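Local coordinates for ABC transporter ATP-binding protein (Leptospira interrogans serovar Copenhageni, PDB 4HZI) that probably binds and hydrolyses ATP as the ATPase subunit of an orphan ABC transporter involved in manganese utilization and tolerance, at residues K251-G256 with L267-D272; I273-Q278 with W284-K289; D51-E56 with S74-L79; K223-L228 with P238-K243. All blocks are in the same frame, centred on the assembly; numbering follows the deposited sequence.

Contact 1. Residues K251-G256 with L267-D272; sequences KVIHFG and LEDLYD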
# COMPACT_ATOMS: atom_id res chain seq x y z
N LYS A 251 -15.72 3.99 15.00
CA LYS A 251 -17.16 3.81 14.99
C LYS A 251 -17.62 3.21 13.68
O LYS A 251 -17.05 3.48 12.65
CB LYS A 251 -17.88 5.17 15.06
CG LYS A 251 -17.46 5.98 16.27
CD LYS A 251 -18.67 6.71 16.83
CE LYS A 251 -18.62 8.16 16.50
NZ LYS A 251 -17.69 8.83 17.44
N VAL A 252 -18.70 2.46 13.78
CA VAL A 252 -19.30 1.85 12.61
C VAL A 252 -20.19 2.91 11.94
O VAL A 252 -21.15 3.35 12.57
CB VAL A 252 -20.09 0.62 13.01
CG1 VAL A 252 -20.90 0.06 11.84
CG2 VAL A 252 -19.18 -0.45 13.51
N ILE A 253 -19.82 3.32 10.73
CA ILE A 253 -20.54 4.31 9.87
C ILE A 253 -21.78 3.57 9.24
O ILE A 253 -22.88 4.12 9.18
CB ILE A 253 -19.56 4.84 8.75
CG1 ILE A 253 -18.53 5.81 9.32
CG2 ILE A 253 -20.25 5.57 7.61
CD1 ILE A 253 -19.01 6.59 10.53
N HIS A 254 -21.59 2.32 8.83
CA HIS A 254 -22.69 1.48 8.32
C HIS A 254 -22.27 0.00 8.37
O HIS A 254 -21.06 -0.31 8.29
CB HIS A 254 -23.14 1.90 6.88
CG HIS A 254 -24.56 1.50 6.59
ND1 HIS A 254 -24.89 0.34 5.92
CD2 HIS A 254 -25.73 2.03 7.01
CE1 HIS A 254 -26.21 0.21 5.89
NE2 HIS A 254 -26.74 1.21 6.56
N PHE A 255 -23.24 -0.88 8.59
CA PHE A 255 -23.05 -2.31 8.55
C PHE A 255 -24.23 -2.86 7.75
O PHE A 255 -25.39 -2.50 8.01
CB PHE A 255 -23.07 -2.93 9.96
CG PHE A 255 -23.29 -4.42 9.99
CD1 PHE A 255 -22.47 -5.28 9.27
CD2 PHE A 255 -24.31 -4.97 10.72
CE1 PHE A 255 -22.69 -6.64 9.26
CE2 PHE A 255 -24.53 -6.35 10.72
CZ PHE A 255 -23.71 -7.18 10.00
N GLY A 256 -23.94 -3.71 6.78
CA GLY A 256 -25.02 -4.38 6.04
C GLY A 256 -24.57 -5.04 4.76
O GLY A 256 -23.36 -5.27 4.54
N LEU A 267 -20.15 5.82 1.26
CA LEU A 267 -18.71 6.00 1.05
C LEU A 267 -18.26 7.47 1.17
O LEU A 267 -17.18 7.75 1.71
CB LEU A 267 -18.27 5.38 -0.27
CG LEU A 267 -18.40 3.88 -0.32
CD1 LEU A 267 -17.85 3.32 -1.61
CD2 LEU A 267 -17.74 3.18 0.86
N GLU A 268 -19.07 8.41 0.69
CA GLU A 268 -18.74 9.84 0.90
C GLU A 268 -18.77 10.18 2.39
O GLU A 268 -18.00 10.99 2.87
CB GLU A 268 -19.66 10.77 0.07
CG GLU A 268 -19.47 10.63 -1.44
CD GLU A 268 -20.39 11.47 -2.31
OE1 GLU A 268 -21.42 11.97 -1.80
OE2 GLU A 268 -20.10 11.59 -3.53
N ASP A 269 -19.63 9.51 3.16
CA ASP A 269 -19.66 9.71 4.58
C ASP A 269 -18.39 9.12 5.20
O ASP A 269 -17.78 9.71 6.07
CB ASP A 269 -20.90 9.07 5.21
CG ASP A 269 -21.04 9.37 6.68
OD1 ASP A 269 -20.33 10.27 7.18
OD2 ASP A 269 -21.86 8.71 7.37
N LEU A 270 -17.93 7.99 4.67
CA LEU A 270 -16.71 7.39 5.19
C LEU A 270 -15.44 8.24 4.85
O LEU A 270 -14.57 8.38 5.66
CB LEU A 270 -16.55 5.98 4.58
CG LEU A 270 -15.34 5.19 4.99
CD1 LEU A 270 -15.33 4.93 6.48
CD2 LEU A 270 -15.29 3.89 4.21
N TYR A 271 -15.36 8.69 3.62
CA TYR A 271 -14.16 9.26 3.07
C TYR A 271 -14.19 10.80 3.10
O TYR A 271 -13.15 11.44 2.88
CB TYR A 271 -13.96 8.76 1.65
CG TYR A 271 -13.45 7.35 1.64
CD1 TYR A 271 -12.19 7.05 2.10
CD2 TYR A 271 -14.25 6.30 1.21
CE1 TYR A 271 -11.71 5.77 2.14
CE2 TYR A 271 -13.76 5.01 1.22
CZ TYR A 271 -12.48 4.73 1.66
OH TYR A 271 -12.02 3.41 1.68
N ASP A 272 -15.35 11.39 3.38
CA ASP A 272 -15.49 12.86 3.51
C ASP A 272 -15.23 13.67 2.22
O ASP A 272 -14.93 14.86 2.28
CB ASP A 272 -14.55 13.36 4.62
CG ASP A 272 -14.94 12.86 5.99
OD1 ASP A 272 -16.15 12.78 6.32
OD2 ASP A 272 -14.01 12.55 6.77

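Contact 2. Residues I273-Q278 with W284-K289; sequences IPLQVQ and WSVIPK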
# COMPACT_ATOMS: atom_id res chain seq x y z
N ILE A 273 -15.37 13.04 1.06
CA ILE A 273 -15.23 13.71 -0.20
C ILE A 273 -16.16 13.15 -1.22
O ILE A 273 -16.57 12.00 -1.10
CB ILE A 273 -13.78 13.58 -0.78
CG1 ILE A 273 -13.32 12.13 -0.80
CG2 ILE A 273 -12.81 14.38 0.04
CD1 ILE A 273 -12.07 11.91 -1.62
N PRO A 274 -16.49 13.96 -2.24
CA PRO A 274 -17.30 13.46 -3.31
C PRO A 274 -16.57 12.36 -4.07
O PRO A 274 -15.35 12.47 -4.36
CB PRO A 274 -17.61 14.72 -4.14
CG PRO A 274 -17.32 15.88 -3.26
CD PRO A 274 -16.21 15.41 -2.38
N LEU A 275 -17.31 11.29 -4.35
CA LEU A 275 -16.80 10.08 -4.97
C LEU A 275 -17.65 9.62 -6.12
O LEU A 275 -18.86 9.82 -6.15
CB LEU A 275 -16.78 8.94 -3.94
CG LEU A 275 -15.91 9.15 -2.72
CD1 LEU A 275 -16.20 8.11 -1.65
CD2 LEU A 275 -14.44 9.13 -3.08
N GLN A 276 -16.99 8.96 -7.05
CA GLN A 276 -17.62 8.28 -8.15
C GLN A 276 -17.40 6.80 -7.83
O GLN A 276 -16.23 6.33 -7.73
CB GLN A 276 -16.91 8.68 -9.44
CG GLN A 276 -17.50 8.13 -10.72
CD GLN A 276 -18.80 8.81 -11.04
OE1 GLN A 276 -18.84 10.02 -11.29
NE2 GLN A 276 -19.89 8.06 -10.99
N VAL A 277 -18.50 6.08 -7.61
CA VAL A 277 -18.45 4.68 -7.23
C VAL A 277 -19.07 3.82 -8.30
O VAL A 277 -20.20 4.07 -8.72
CB VAL A 277 -19.18 4.42 -5.90
CG1 VAL A 277 -19.11 2.95 -5.52
CG2 VAL A 277 -18.61 5.30 -4.80
N GLN A 278 -18.37 2.80 -8.74
CA GLN A 278 -18.94 1.93 -9.76
C GLN A 278 -18.27 0.60 -9.77
O GLN A 278 -17.27 0.38 -9.06
CB GLN A 278 -18.83 2.59 -11.13
CG GLN A 278 -17.39 2.81 -11.59
CD GLN A 278 -17.27 3.83 -12.72
OE1 GLN A 278 -16.89 5.01 -12.52
NE2 GLN A 278 -17.54 3.36 -13.92
N TRP A 284 -14.60 -3.14 -7.35
CA TRP A 284 -15.15 -1.89 -6.91
C TRP A 284 -14.18 -0.79 -7.31
O TRP A 284 -13.04 -0.87 -6.90
CB TRP A 284 -15.28 -1.89 -5.35
CG TRP A 284 -16.34 -2.81 -4.88
CD1 TRP A 284 -16.16 -4.05 -4.33
CD2 TRP A 284 -17.74 -2.60 -4.94
NE1 TRP A 284 -17.38 -4.62 -4.06
CE2 TRP A 284 -18.36 -3.75 -4.40
CE3 TRP A 284 -18.54 -1.54 -5.38
CZ2 TRP A 284 -19.77 -3.87 -4.29
CZ3 TRP A 284 -19.92 -1.65 -5.26
CH2 TRP A 284 -20.52 -2.81 -4.72
N SER A 285 -14.65 0.22 -8.02
CA SER A 285 -13.90 1.43 -8.37
C SER A 285 -14.48 2.58 -7.58
O SER A 285 -15.68 2.88 -7.69
CB SER A 285 -13.97 1.76 -9.89
OG SER A 285 -13.39 3.01 -10.18
N VAL A 286 -13.66 3.18 -6.73
CA VAL A 286 -14.07 4.30 -5.89
C VAL A 286 -13.03 5.44 -6.13
O VAL A 286 -11.87 5.38 -5.67
CB VAL A 286 -14.13 3.89 -4.42
CG1 VAL A 286 -14.61 5.03 -3.52
CG2 VAL A 286 -15.04 2.67 -4.25
N ILE A 287 -13.46 6.45 -6.87
CA ILE A 287 -12.56 7.48 -7.39
C ILE A 287 -13.10 8.84 -7.01
O ILE A 287 -14.27 9.12 -7.24
CB ILE A 287 -12.46 7.38 -8.92
CG1 ILE A 287 -11.79 6.05 -9.36
CG2 ILE A 287 -11.77 8.62 -9.50
CD1 ILE A 287 -11.84 5.80 -10.84
N PRO A 288 -12.27 9.70 -6.44
CA PRO A 288 -12.62 11.05 -6.09
C PRO A 288 -13.13 11.84 -7.27
O PRO A 288 -12.57 11.74 -8.39
CB PRO A 288 -11.29 11.64 -5.58
CG PRO A 288 -10.55 10.46 -5.09
CD PRO A 288 -10.86 9.40 -6.08
N LYS A 289 -14.20 12.60 -7.06
CA LYS A 289 -14.64 13.52 -8.12
C LYS A 289 -13.76 14.77 -8.22
O LYS A 289 -13.27 15.28 -7.21
CB LYS A 289 -16.09 13.96 -7.88
CG LYS A 289 -17.07 12.82 -7.94
CD LYS A 289 -18.49 13.37 -7.97
CE LYS A 289 -19.48 12.27 -8.29
NZ LYS A 289 -20.82 12.63 -7.79
O HOH W 1 -13.45 14.40 -4.38
O HOH W 2 -15.19 4.94 -10.18

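Contact 3. Residues D51-E56 with S74-L79; sequences DSVSFE and STLVNL. With SO4 (sulfate ion), chain C.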
# COMPACT_ATOMS: atom_id res chain seq x y z
N ASP A 51 -15.51 2.65 19.62
CA ASP A 51 -16.72 3.14 20.27
C ASP A 51 -18.01 2.46 19.85
O ASP A 51 -18.53 2.75 18.76
CB ASP A 51 -16.80 4.60 19.95
CG ASP A 51 -17.91 5.33 20.69
OD1 ASP A 51 -18.70 4.73 21.43
OD2 ASP A 51 -17.97 6.54 20.50
N SER A 52 -18.48 1.56 20.71
CA SER A 52 -19.77 0.87 20.59
C SER A 52 -19.91 0.14 19.23
O SER A 52 -20.90 0.30 18.49
CB SER A 52 -20.93 1.87 20.83
OG SER A 52 -22.15 1.18 20.98
N VAL A 53 -18.90 -0.66 18.93
CA VAL A 53 -18.82 -1.36 17.63
C VAL A 53 -19.78 -2.55 17.64
O VAL A 53 -19.75 -3.40 18.52
CB VAL A 53 -17.36 -1.80 17.35
CG1 VAL A 53 -17.27 -2.74 16.13
CG2 VAL A 53 -16.51 -0.60 17.08
N SER A 54 -20.67 -2.57 16.65
CA SER A 54 -21.64 -3.63 16.53
C SER A 54 -21.69 -4.16 15.08
O SER A 54 -21.82 -3.39 14.12
CB SER A 54 -23.02 -3.11 16.94
OG SER A 54 -23.06 -2.85 18.34
N PHE A 55 -21.57 -5.46 14.95
CA PHE A 55 -21.80 -6.14 13.70
C PHE A 55 -21.85 -7.64 13.93
O PHE A 55 -21.60 -8.13 15.03
CB PHE A 55 -20.79 -5.75 12.61
CG PHE A 55 -19.37 -6.21 12.85
CD1 PHE A 55 -18.89 -7.44 12.35
CD2 PHE A 55 -18.48 -5.34 13.48
CE1 PHE A 55 -17.55 -7.80 12.53
CE2 PHE A 55 -17.14 -5.71 13.66
CZ PHE A 55 -16.68 -6.92 13.18
N GLU A 56 -22.17 -8.41 12.90
CA GLU A 56 -22.13 -9.86 13.09
C GLU A 56 -21.85 -10.57 11.77
O GLU A 56 -22.07 -9.98 10.72
CB GLU A 56 -23.40 -10.38 13.74
CG GLU A 56 -24.65 -10.36 12.92
CD GLU A 56 -25.37 -11.73 12.92
OE1 GLU A 56 -25.08 -12.64 13.77
OE2 GLU A 56 -26.25 -11.90 12.05
N SER A 74 -6.79 -2.26 13.16
CA SER A 74 -5.82 -3.19 13.77
C SER A 74 -6.20 -3.49 15.21
O SER A 74 -6.12 -4.63 15.61
CB SER A 74 -4.41 -2.67 13.70
OG SER A 74 -3.95 -2.78 12.35
N THR A 75 -6.67 -2.48 15.93
CA THR A 75 -7.21 -2.70 17.28
C THR A 75 -8.36 -3.68 17.33
O THR A 75 -8.44 -4.58 18.15
CB THR A 75 -7.59 -1.35 17.93
OG1 THR A 75 -6.42 -0.52 17.96
CG2 THR A 75 -8.09 -1.56 19.34
N LEU A 76 -9.29 -3.55 16.39
CA LEU A 76 -10.42 -4.43 16.32
C LEU A 76 -10.04 -5.88 16.07
O LEU A 76 -10.58 -6.79 16.76
CB LEU A 76 -11.43 -3.86 15.26
CG LEU A 76 -12.80 -4.52 15.17
CD1 LEU A 76 -13.55 -4.66 16.49
CD2 LEU A 76 -13.65 -3.71 14.19
N VAL A 77 -9.07 -6.09 15.18
CA VAL A 77 -8.58 -7.42 14.84
C VAL A 77 -7.96 -8.02 16.11
O VAL A 77 -8.26 -9.17 16.46
CB VAL A 77 -7.53 -7.36 13.72
CG1 VAL A 77 -6.81 -8.68 13.57
CG2 VAL A 77 -8.19 -6.96 12.40
N ASN A 78 -7.15 -7.21 16.80
CA ASN A 78 -6.55 -7.64 18.07
C ASN A 78 -7.56 -8.06 19.14
O ASN A 78 -7.36 -9.05 19.86
CB ASN A 78 -5.61 -6.57 18.63
CG ASN A 78 -4.39 -6.37 17.77
OD1 ASN A 78 -4.03 -7.22 16.96
ND2 ASN A 78 -3.73 -5.25 17.94
N LEU A 79 -8.68 -7.35 19.20
CA LEU A 79 -9.74 -7.65 20.11
C LEU A 79 -10.44 -8.92 19.68
O LEU A 79 -10.67 -9.82 20.48
CB LEU A 79 -10.66 -6.44 20.18
CG LEU A 79 -11.66 -6.41 21.32
CD1 LEU A 79 -12.11 -5.00 21.63
CD2 LEU A 79 -12.87 -7.28 21.00
S SO4 C . -6.07 1.34 11.57
O1 SO4 C . -6.19 2.03 12.88
O2 SO4 C . -7.43 1.36 10.97
O3 SO4 C . -5.72 -0.07 11.74
O4 SO4 C . -5.13 2.12 10.82

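Contact 4. Residues K223-L228 with P238-K243; sequences KKFTSL and PDFYSK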
# COMPACT_ATOMS: atom_id res chain seq x y z
N LYS A 223 -14.91 -24.65 -1.84
CA LYS A 223 -15.15 -24.92 -0.44
C LYS A 223 -15.89 -23.75 0.23
O LYS A 223 -15.51 -22.60 0.04
CB LYS A 223 -13.79 -25.09 0.26
CG LYS A 223 -13.71 -26.35 1.09
CD LYS A 223 -13.10 -26.17 2.47
CE LYS A 223 -13.72 -27.18 3.43
NZ LYS A 223 -13.25 -27.04 4.83
N LYS A 224 -16.96 -24.04 0.99
CA LYS A 224 -17.58 -23.01 1.83
C LYS A 224 -16.67 -22.69 3.04
O LYS A 224 -16.05 -23.59 3.62
CB LYS A 224 -18.97 -23.44 2.29
CG LYS A 224 -20.05 -23.28 1.22
CD LYS A 224 -21.41 -23.71 1.74
CE LYS A 224 -22.46 -23.73 0.64
NZ LYS A 224 -22.46 -22.50 -0.22
N PHE A 225 -16.57 -21.39 3.38
CA PHE A 225 -15.82 -20.94 4.58
C PHE A 225 -16.33 -19.56 5.05
O PHE A 225 -17.26 -19.02 4.46
CB PHE A 225 -14.29 -20.94 4.35
CG PHE A 225 -13.75 -19.87 3.40
CD1 PHE A 225 -14.00 -19.91 2.05
CD2 PHE A 225 -12.94 -18.84 3.88
CE1 PHE A 225 -13.45 -18.97 1.19
CE2 PHE A 225 -12.40 -17.88 3.03
CZ PHE A 225 -12.68 -17.91 1.69
N THR A 226 -15.81 -19.10 6.18
CA THR A 226 -16.31 -17.84 6.80
C THR A 226 -15.10 -16.92 6.95
O THR A 226 -14.04 -17.38 7.38
CB THR A 226 -16.95 -18.07 8.19
OG1 THR A 226 -17.98 -19.06 8.09
CG2 THR A 226 -17.62 -16.80 8.69
N SER A 227 -15.25 -15.66 6.60
CA SER A 227 -14.13 -14.74 6.65
C SER A 227 -14.46 -13.29 6.92
O SER A 227 -15.55 -12.82 6.63
CB SER A 227 -13.27 -14.86 5.38
OG SER A 227 -13.84 -14.22 4.28
N LEU A 228 -13.43 -12.60 7.40
CA LEU A 228 -13.43 -11.17 7.63
C LEU A 228 -12.19 -10.63 6.96
O LEU A 228 -11.11 -11.00 7.29
CB LEU A 228 -13.37 -10.86 9.13
CG LEU A 228 -13.29 -9.40 9.54
CD1 LEU A 228 -14.51 -8.61 9.10
CD2 LEU A 228 -13.17 -9.28 11.06
N PRO A 238 -12.43 -8.88 -3.17
CA PRO A 238 -12.97 -9.81 -4.17
C PRO A 238 -14.49 -9.82 -4.23
O PRO A 238 -15.19 -9.49 -3.25
CB PRO A 238 -12.52 -11.19 -3.67
CG PRO A 238 -11.63 -10.99 -2.55
CD PRO A 238 -11.65 -9.55 -2.12
N ASP A 239 -15.01 -10.31 -5.35
CA ASP A 239 -16.44 -10.35 -5.57
C ASP A 239 -17.28 -11.18 -4.61
O ASP A 239 -18.48 -10.95 -4.50
CB ASP A 239 -16.74 -10.82 -7.01
CG ASP A 239 -16.45 -12.33 -7.26
OD1 ASP A 239 -15.81 -13.03 -6.42
OD2 ASP A 239 -16.87 -12.81 -8.33
N PHE A 240 -16.71 -12.16 -3.91
CA PHE A 240 -17.56 -12.99 -3.06
C PHE A 240 -17.90 -12.36 -1.67
O PHE A 240 -18.61 -12.93 -0.90
CB PHE A 240 -17.02 -14.40 -2.91
CG PHE A 240 -15.68 -14.51 -2.30
CD1 PHE A 240 -15.52 -14.52 -0.91
CD2 PHE A 240 -14.57 -14.66 -3.09
CE1 PHE A 240 -14.27 -14.63 -0.34
CE2 PHE A 240 -13.31 -14.77 -2.53
CZ PHE A 240 -13.14 -14.74 -1.15
N TYR A 241 -17.34 -11.20 -1.38
CA TYR A 241 -17.68 -10.45 -0.16
C TYR A 241 -19.06 -9.86 -0.30
O TYR A 241 -19.34 -9.05 -1.19
CB TYR A 241 -16.58 -9.40 0.18
CG TYR A 241 -15.46 -10.15 0.83
CD1 TYR A 241 -15.50 -10.48 2.19
CD2 TYR A 241 -14.41 -10.66 0.07
CE1 TYR A 241 -14.52 -11.30 2.75
CE2 TYR A 241 -13.44 -11.48 0.63
CZ TYR A 241 -13.47 -11.80 1.94
OH TYR A 241 -12.47 -12.63 2.45
N SER A 242 -19.96 -10.29 0.56
CA SER A 242 -21.37 -9.88 0.43
C SER A 242 -21.87 -8.90 1.50
O SER A 242 -22.97 -8.35 1.38
CB SER A 242 -22.23 -11.14 0.50
OG SER A 242 -22.25 -11.69 1.81
N LYS A 243 -21.09 -8.70 2.56
CA LYS A 243 -21.47 -7.83 3.71
C LYS A 243 -20.29 -6.94 3.99
O LYS A 243 -19.14 -7.32 3.70
CB LYS A 243 -21.69 -8.64 4.97
CG LYS A 243 -22.74 -9.73 4.92
CD LYS A 243 -24.12 -9.12 5.01
CE LYS A 243 -24.43 -8.66 6.42
NZ LYS A 243 -25.84 -8.98 6.77

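Contact 1. Residues K251-G256 with L267-D272
The edge strand 251-255 of the mixed sheet in this ABC ATPase domain meets helix 264-271 through one residue, I253, which touches D269 and L270. I253 sits where the strand turns a corner: its backbone angles (-77°/-41°) lie far from the extended values of its neighbours, and its CA comes to 6.8 Å from the CA of L270. The corner directs the isoleucine at the helix. The two branches of I253 do different work. CG2, anti to the backbone N, reaches the carboxylate of D269, with CG2 to OD2 at 3.5 Å, a van der Waals contact between a methyl and a polar oxygen. The carboxyl carbon stands farther back, D269 CG lying 4.0 Å from I253 CG2, and the two side chains approach each other at an oblique angle. D269 aims its CB at the strand segment, and its CG, anti to the backbone N (chi1 -174°), carries the carboxylate on to the methyl. CG1 of I253 comes to 4.4 Å from CD1 of L270, a loose apolar contact. L270 is the buried member of the trio and also packs on L66 of the central strand 62-67, near the residues of a probable P-loop. K248 and R68 hold the helix end by salt bridges to D272 and by bonds to the carbonyls of D269 and L270 respectively, and the Y271 carbonyl is hydrogen-bonded to OG1 of T207 of the second subunit. D272, with positive phi, is the first residue to leave helical geometry, yet its backbone N still donates to E268 O at 2.7 Å.

Contact 2. Residues I273-Q278 with W284-K289
K289 lies against P274 and L275, its extended side chain crossing the backbone of the opposing strand. CB meets P274 CB at 4.1 Å, and CG, beside its own backbone N (chi1 -64°), passes L275 C at 3.7 Å. CD skirts the same peptide group, and CE approaches L275 O to 3.3 Å; beyond it NZ forms a salt bridge with E264, which fastens this strand end to helix 264-271. The backbone of K289 is gripped as well: its N donates to P274 O at 2.9 Å from well above the carbonyl plane (46°), and a water bridges P274 O to K289 O. Further along, Q276 with I287 and Q278 with S285 are hydrogen-bonded pairs, each with two N-H...O bonds; Q276 N to I287 O is 2.7 Å, and Q278 N meets S285 O in the carbonyl plane. A second water lies 2.6 Å from S285 OG, on the face that also carries Q276, Q278 and I287. The other face is apolar: L275 CD1 touches V286 CG1 at 3.9 Å, and V277 joins them over L267 of the helix. At one end I273 CD1 lies on P288 CB, and I273 packs on L206 of the second subunit. The strand axes run at 167°, the antiparallel geometry of a two-stranded beta hairpin, here placed between its own helix 264-271 and the neighbouring subunit.

Contact 3. Residues D51-E56 with S74-L79
V53 and F55 of strand 53-58 share one apolar partner on helix 73-80, L76, whose two methyls divide between them. CD1 meets V53 CG1 at 4.2 Å. CD2 comes to F55 CE2 at 4.1 Å, at the edge of the ring and near its plane, so the phenyl face is not what the leucine covers. F55 has CG between its backbone N and carbonyl carbon (chi1 68°), which swings the ring toward the helix although its CB does not aim there. All three residues are buried: L76 also packs on L37, V53 on V252 and F55 on F255. S52 and V53 both face I40, a G1 beta bulge where the chain turns its corner.

The polar interaction belongs to the start of the helix. S74 N donates to O3 of a sulfate ion at 2.8 Å with an N-H...O angle of 155°, and the amides of G70 and G72 and the NZ of K73 bind the same anion. This arrangement is consistent with a P-loop (Walker A), where the sulfate, probably from the crystallisation liquor, would mimic a nucleotide phosphate. The chemistry implies a division of the helix: its N-terminal end, with the loop before it, receives the anion, while the side facing strand 53-58 is held by dispersion forces.

Contact 4. Residues K223-L228 with P238-K243
The F225 and F240 rings approach obliquely, CZ of F225 lying 4.2 Å from CE1 of F240, and their side chains cross at about a right angle. K223 O lies at the edge of the F225 ring, in its plane; P238 O does the same for the Y241 ring. Other rings extend the cluster: H220 stacks on F240, Y219 packs edge-to-face with F225, and H62 stands edge-to-face with both phenylalanines. With CG between backbone N and carbonyl carbon (chi1 70°), F225 brings its ring to F240 although its CB does not aim there, whereas F240 points its CB at residues 223-228. Beside the rings, S227 OG and Y241 OH are joined by a hydrogen bond of 2.8 Å, which either hydroxyl could donate. OG also lies 3.4 Å from Y241 CE1, approaching the phenol obliquely. H62 ND1 is a second partner of S227 OG, so two bonds grip this buried hydroxyl and also tie it to strand 62-67. P238 to Y241 form a type I turn, closed by a weak bond from Y241 N to P238 O at 3.3 Å. The turn belongs to the loop between strands 227-231 and 243-248, which flank strand 62-67 in the largely parallel central sheet, the core arrangement of the ABC ATPase fold.

Contact 3 is wholly buried, while contacts 1, 2 and 4 are partly buried and contact 2 lies farthest from the chain centre. Contacts 1 and 4 reach the same mixed sheet, at its edge strand and at its interior respectively; F255 bridges them by touching K243, and it also packs on F55 of contact 3. Contacts 1 and 2 adjoin: the helix of contact 1 leads into the first strand of contact 2, and E268 OE2 probably accepts a hydrogen bond from L275 N. Chemistry follows place: van der Waals contacts alone join the segments of contacts 1 and 3, paired backbone bonds dominate the peripheral hairpin, and contact 4 mixes ring packing with a buried hydroxyl pair.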